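PDB 5G4I: phospholyase from Arthrobacter aurescens, which catalyses pyridoxal-phosphate-dependent phospholyase chemistry on a class III transaminase scaffold, probably eliminating phosphate from phosphoethanolamine. Local coordinates for the interface of chains A and B. Sequence-based numbering; all coordinates share one arbitrary frame. Chains: chain A/B, Phospholyase.

Contact 1: the interface of chains A and B. Residues chain A 33-35, 41, 61-62, 400; chain B 88, 90-91.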
# COMPACT_ATOMS: atom_id res chain seq x y z
N LEU A 33 3.82 -20.51 -1.38
CA LEU A 33 5.14 -20.91 -0.94
C LEU A 33 5.90 -21.58 -2.07
O LEU A 33 5.33 -22.39 -2.85
CB LEU A 33 5.08 -21.95 0.22
CG LEU A 33 4.61 -21.39 1.57
CD1 LEU A 33 4.21 -22.50 2.57
CD2 LEU A 33 5.76 -20.55 2.18
N PHE A 34 7.21 -21.27 -2.23
CA PHE A 34 8.03 -21.97 -3.19
C PHE A 34 8.43 -23.37 -2.77
O PHE A 34 8.52 -23.67 -1.58
CB PHE A 34 9.38 -21.18 -3.47
CG PHE A 34 9.23 -19.83 -4.17
CD1 PHE A 34 8.24 -19.53 -5.09
CD2 PHE A 34 10.10 -18.83 -3.81
CE1 PHE A 34 8.15 -18.22 -5.69
CE2 PHE A 34 10.07 -17.56 -4.50
CZ PHE A 34 9.09 -17.25 -5.38
N TYR A 35 8.61 -24.22 -3.80
CA TYR A 35 9.22 -25.61 -3.68
C TYR A 35 8.27 -26.69 -3.15
O TYR A 35 7.26 -26.41 -2.50
CB TYR A 35 10.51 -25.64 -2.88
CG TYR A 35 11.65 -24.73 -3.42
CD1 TYR A 35 12.27 -25.03 -4.65
CD2 TYR A 35 12.05 -23.60 -2.76
CE1 TYR A 35 13.30 -24.20 -5.18
CE2 TYR A 35 13.03 -22.76 -3.27
CZ TYR A 35 13.66 -23.08 -4.48
OH TYR A 35 14.67 -22.25 -5.03
N LEU A 41 13.84 -19.67 5.68
CA LEU A 41 15.08 -18.91 5.60
C LEU A 41 15.22 -17.99 6.76
O LEU A 41 14.37 -17.13 6.98
CB LEU A 41 15.14 -18.15 4.22
CG LEU A 41 15.22 -19.02 2.98
CD1 LEU A 41 15.37 -18.16 1.74
CD2 LEU A 41 16.39 -20.01 3.03
N TYR A 61 17.65 -15.19 -7.37
CA TYR A 61 16.23 -14.89 -7.58
C TYR A 61 15.69 -13.57 -7.06
O TYR A 61 14.81 -12.97 -7.70
CB TYR A 61 15.34 -16.10 -7.00
CG TYR A 61 13.83 -15.82 -7.02
CD1 TYR A 61 13.17 -15.78 -8.18
CD2 TYR A 61 13.23 -15.35 -5.87
CE1 TYR A 61 11.83 -15.38 -8.20
CE2 TYR A 61 11.92 -14.93 -5.89
CZ TYR A 61 11.29 -15.01 -7.05
OH TYR A 61 9.96 -14.55 -7.01
N ASN A 62 16.08 -13.16 -5.85
CA ASN A 62 15.37 -12.05 -5.17
C ASN A 62 15.83 -10.66 -5.59
O ASN A 62 16.99 -10.31 -5.42
CB ASN A 62 15.46 -12.20 -3.65
CG ASN A 62 14.61 -13.39 -3.16
OD1 ASN A 62 13.37 -13.36 -3.22
ND2 ASN A 62 15.30 -14.53 -2.90
N LEU A 400 19.27 -20.72 -5.55
CA LEU A 400 17.84 -20.38 -5.66
C LEU A 400 17.52 -19.69 -6.99
O LEU A 400 18.05 -18.61 -7.25
CB LEU A 400 17.40 -19.45 -4.47
CG LEU A 400 17.73 -19.96 -3.08
CD1 LEU A 400 17.32 -18.89 -2.04
CD2 LEU A 400 17.10 -21.31 -2.83
N HIS B 88 10.03 -11.76 1.42
CA HIS B 88 8.60 -11.99 1.22
C HIS B 88 8.17 -13.41 1.77
O HIS B 88 9.03 -14.31 2.04
CB HIS B 88 8.24 -11.86 -0.26
CG HIS B 88 9.07 -12.78 -1.11
ND1 HIS B 88 8.82 -14.14 -1.24
CD2 HIS B 88 10.27 -12.57 -1.72
CE1 HIS B 88 9.81 -14.72 -1.88
NE2 HIS B 88 10.68 -13.77 -2.24
N ARG B 90 6.83 -16.04 0.47
CA ARG B 90 7.01 -17.29 -0.29
C ARG B 90 8.14 -18.19 0.27
O ARG B 90 8.26 -19.40 -0.15
CB ARG B 90 7.08 -17.06 -1.78
CG ARG B 90 5.81 -16.38 -2.27
CD ARG B 90 5.88 -15.84 -3.66
NE ARG B 90 6.89 -14.76 -3.68
CZ ARG B 90 7.15 -13.99 -4.73
NH1 ARG B 90 6.53 -14.20 -5.85
NH2 ARG B 90 8.11 -13.06 -4.65
N TYR B 91 8.87 -17.67 1.20
CA TYR B 91 9.74 -18.51 2.08
C TYR B 91 9.19 -18.48 3.51
O TYR B 91 8.78 -17.41 3.98
CB TYR B 91 11.17 -18.01 2.08
CG TYR B 91 11.83 -17.88 0.73
CD1 TYR B 91 12.27 -18.99 -0.03
CD2 TYR B 91 12.03 -16.62 0.16
CE1 TYR B 91 12.88 -18.85 -1.32
CE2 TYR B 91 12.69 -16.44 -1.06
CZ TYR B 91 13.12 -17.54 -1.83
OH TYR B 91 13.68 -17.39 -3.08
O HOH W 1 13.67 -19.52 -4.78
O HOH W 2 9.58 -21.96 0.26

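Contact 2: the interface of chains A and B. Residues chain A 125, 129, 132, 151-153; chain B 125, 150-153.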
# COMPACT_ATOMS: atom_id res chain seq x y z
N GLU A 125 -2.20 1.47 -9.18
CA GLU A 125 -3.57 1.95 -8.93
C GLU A 125 -3.63 3.43 -9.13
O GLU A 125 -4.58 3.93 -9.82
CB GLU A 125 -3.98 1.59 -7.48
CG GLU A 125 -5.37 2.05 -7.11
CD GLU A 125 -6.50 1.26 -7.68
OE1 GLU A 125 -6.30 0.22 -8.32
OE2 GLU A 125 -7.69 1.70 -7.47
N ARG A 129 -5.55 5.79 -12.12
CA ARG A 129 -6.50 6.83 -11.67
C ARG A 129 -6.18 8.19 -12.24
O ARG A 129 -7.10 8.93 -12.78
CB ARG A 129 -6.59 6.78 -10.12
CG ARG A 129 -7.70 7.73 -9.53
CD ARG A 129 -7.79 7.61 -7.99
NE ARG A 129 -8.76 8.62 -7.50
CZ ARG A 129 -8.70 9.27 -6.34
NH1 ARG A 129 -7.84 8.93 -5.41
NH2 ARG A 129 -9.57 10.24 -6.07
N ARG A 132 -7.07 7.98 -16.04
CA ARG A 132 -8.58 7.96 -16.36
C ARG A 132 -9.11 9.38 -16.19
O ARG A 132 -9.92 9.89 -17.08
CB ARG A 132 -9.28 7.00 -15.32
CG ARG A 132 -10.58 6.45 -15.68
CD ARG A 132 -11.09 5.55 -14.58
NE ARG A 132 -10.19 4.45 -14.22
CZ ARG A 132 -9.53 4.30 -13.06
NH1 ARG A 132 -9.64 5.13 -12.09
NH2 ARG A 132 -8.75 3.21 -12.95
N THR A 151 -5.11 -4.81 -6.53
CA THR A 151 -6.33 -4.02 -6.26
C THR A 151 -7.50 -4.55 -7.14
O THR A 151 -7.29 -5.33 -8.11
CB THR A 151 -6.15 -2.52 -6.48
OG1 THR A 151 -5.86 -2.37 -7.88
CG2 THR A 151 -5.02 -1.96 -5.59
N THR A 152 -8.73 -4.03 -6.93
CA THR A 152 -9.88 -4.30 -7.84
C THR A 152 -9.61 -3.79 -9.26
O THR A 152 -9.75 -4.54 -10.24
CB THR A 152 -11.16 -3.66 -7.29
OG1 THR A 152 -11.47 -4.31 -6.04
CG2 THR A 152 -12.29 -3.89 -8.28
N SER A 153 -9.15 -2.55 -9.41
CA SER A 153 -8.92 -2.04 -10.79
C SER A 153 -7.85 -2.80 -11.55
O SER A 153 -7.90 -2.96 -12.79
CB SER A 153 -8.74 -0.50 -10.88
OG SER A 153 -7.38 -0.09 -10.61
N GLU B 125 -9.45 -1.49 0.48
CA GLU B 125 -9.61 -1.95 -0.92
C GLU B 125 -9.83 -3.49 -0.95
O GLU B 125 -10.73 -3.96 -1.64
CB GLU B 125 -8.33 -1.58 -1.72
CG GLU B 125 -8.29 -2.06 -3.16
CD GLU B 125 -9.18 -1.33 -4.12
OE1 GLU B 125 -9.79 -0.29 -3.71
OE2 GLU B 125 -9.36 -1.76 -5.30
N ASN B 150 -7.84 5.96 -0.54
CA ASN B 150 -7.46 6.75 -1.70
C ASN B 150 -7.30 5.98 -3.04
O ASN B 150 -6.81 6.58 -4.05
CB ASN B 150 -6.16 7.53 -1.38
CG ASN B 150 -5.04 6.57 -1.02
OD1 ASN B 150 -4.97 5.48 -1.61
ND2 ASN B 150 -4.18 6.96 -0.13
N THR B 151 -7.80 4.75 -3.12
CA THR B 151 -7.84 4.00 -4.36
C THR B 151 -9.06 4.42 -5.26
O THR B 151 -9.89 5.26 -4.78
CB THR B 151 -7.97 2.52 -4.11
OG1 THR B 151 -9.23 2.30 -3.42
CG2 THR B 151 -6.80 1.90 -3.26
N THR B 152 -9.14 3.87 -6.49
CA THR B 152 -10.31 4.18 -7.30
C THR B 152 -11.61 3.69 -6.63
O THR B 152 -12.62 4.44 -6.54
CB THR B 152 -10.15 3.55 -8.69
OG1 THR B 152 -9.04 4.22 -9.35
CG2 THR B 152 -11.40 3.77 -9.54
N SER B 153 -11.63 2.44 -6.13
CA SER B 153 -12.92 1.90 -5.59
C SER B 153 -13.32 2.72 -4.34
O SER B 153 -14.55 2.90 -4.06
CB SER B 153 -12.95 0.42 -5.34
OG SER B 153 -12.31 0.03 -4.14
O HOH W 3 -7.01 2.74 -10.56
O HOH W 4 -12.12 -2.79 -3.78
O HOH W 5 -9.76 -0.04 -7.32

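Contact 1: the interface of chains A and B
The CD2 edge of A:Phe34 points onto one face of the B:Tyr91 ring, CD2 lying 3.7 Å from B:Tyr91 CE1. The planes stand 79° apart, an edge-to-face pair across the subunit interface of this class III aminotransferase homologue. The opposite face of B:Tyr91 receives the methyl CD1 of A:Leu41, offset toward the rim and 3.7 Å from B:Tyr91 CD1.

One face of A:Phe34 is covered by B:Arg90, whose CB sits above the ring centre. With its chain bent at chi3 (-65°), B:Arg90 lays one face of its guanidinium against the CZ rim of A:Phe34, where NE is 3.7 Å from A:Phe34 CZ. The guanidinium meets B:His88 edge-on, its NH2 above the centre of the imidazole. Backbone pairing fixes the same residues: A:Phe34 N donates to B:Arg90 O (3.0 Å). Water 2 joins that oxygen to A:Phe34 O.

A:Asn62 uses both ends of its amide. OD1 accepts from B:His88 NE2 at 2.9 Å, in the imidazole plane, while ND2 gives a longer bond to the phenol B:Tyr91 OH (3.3 Å, 163° at H). The other imidazole nitrogen, B:His88 ND1, accepts from B:Arg90 N (3.2 Å), which fixes the ring's rotation. Water 1 links B:Tyr91 OH to the phenol of A:Tyr35.

Contact 2: the interface of chains A and B
With CG anti to its backbone N (chi1 179°) and the chain bent at chi2 (75°), A:Glu125 turns its carboxylate off helix 120-135 toward B:Thr152, the first residue of helix 152-155 in the partner. A:Glu125 OE2 accepts from B:Thr152 N at 2.8 Å through its anti lone pair. The two-fold returns the bond from A:Thr152 N to B:Glu125 OE2 (2.9 Å), so each glutamate meets the amino-terminal end of the other chain's short helix.

Within chain A, OE1 of A:Glu125 is gripped from opposite faces of the carboxylate plane by hydroxyls: A:Thr151 OG1 at 2.7 Å and A:Ser153 OG. These donors hold the carboxylate's rotation. The two OE2 atoms of A:Glu125 and B:Glu125 are 4.4 Å apart, and water 5 bridges them, 2.7 Å from each; the helix ends and hydroxyls may ease the repulsion between like charges.

B:Thr152 places OG1 beside its own backbone N (chi1 -66°), where A:Arg132 reaches it tip to tip. A:Arg132 NH1 donates to B:Thr152 OG1 at 2.9 Å, tilted from the guanidinium plane, while NH2 binds water 3, which also touches B:Thr152 OG1, A:Ser153 OG and A:Glu125 O. A:Arg129 runs past B:Thr152 in the opposite sense to a weak bond with B:Asn150 O.

The site ties helix 120-135 of each subunit to the 150-153 segment of the other, across the two-fold axis.

The centres of the C-alpha atoms of contact 1 and contact 2 lie about 29 Å apart, and the two share no residue or secondary-structure element. Contact 2 straddles the two-fold axis and is its own twin, whereas contact 1 is peripheral and recurs with the chains exchanged. Contact 2 lies close in sequence to the cofactor pocket: helix 120-135 begins with the pyridoxal-phosphate-binding A:Gly120 and A:Ser121, and A:Tyr147 and A:His148 precede the 150-153 segment. Dimer pairing there may therefore steady the cofactor site, while contact 1 may help set the relative orientation of the subunits farther out.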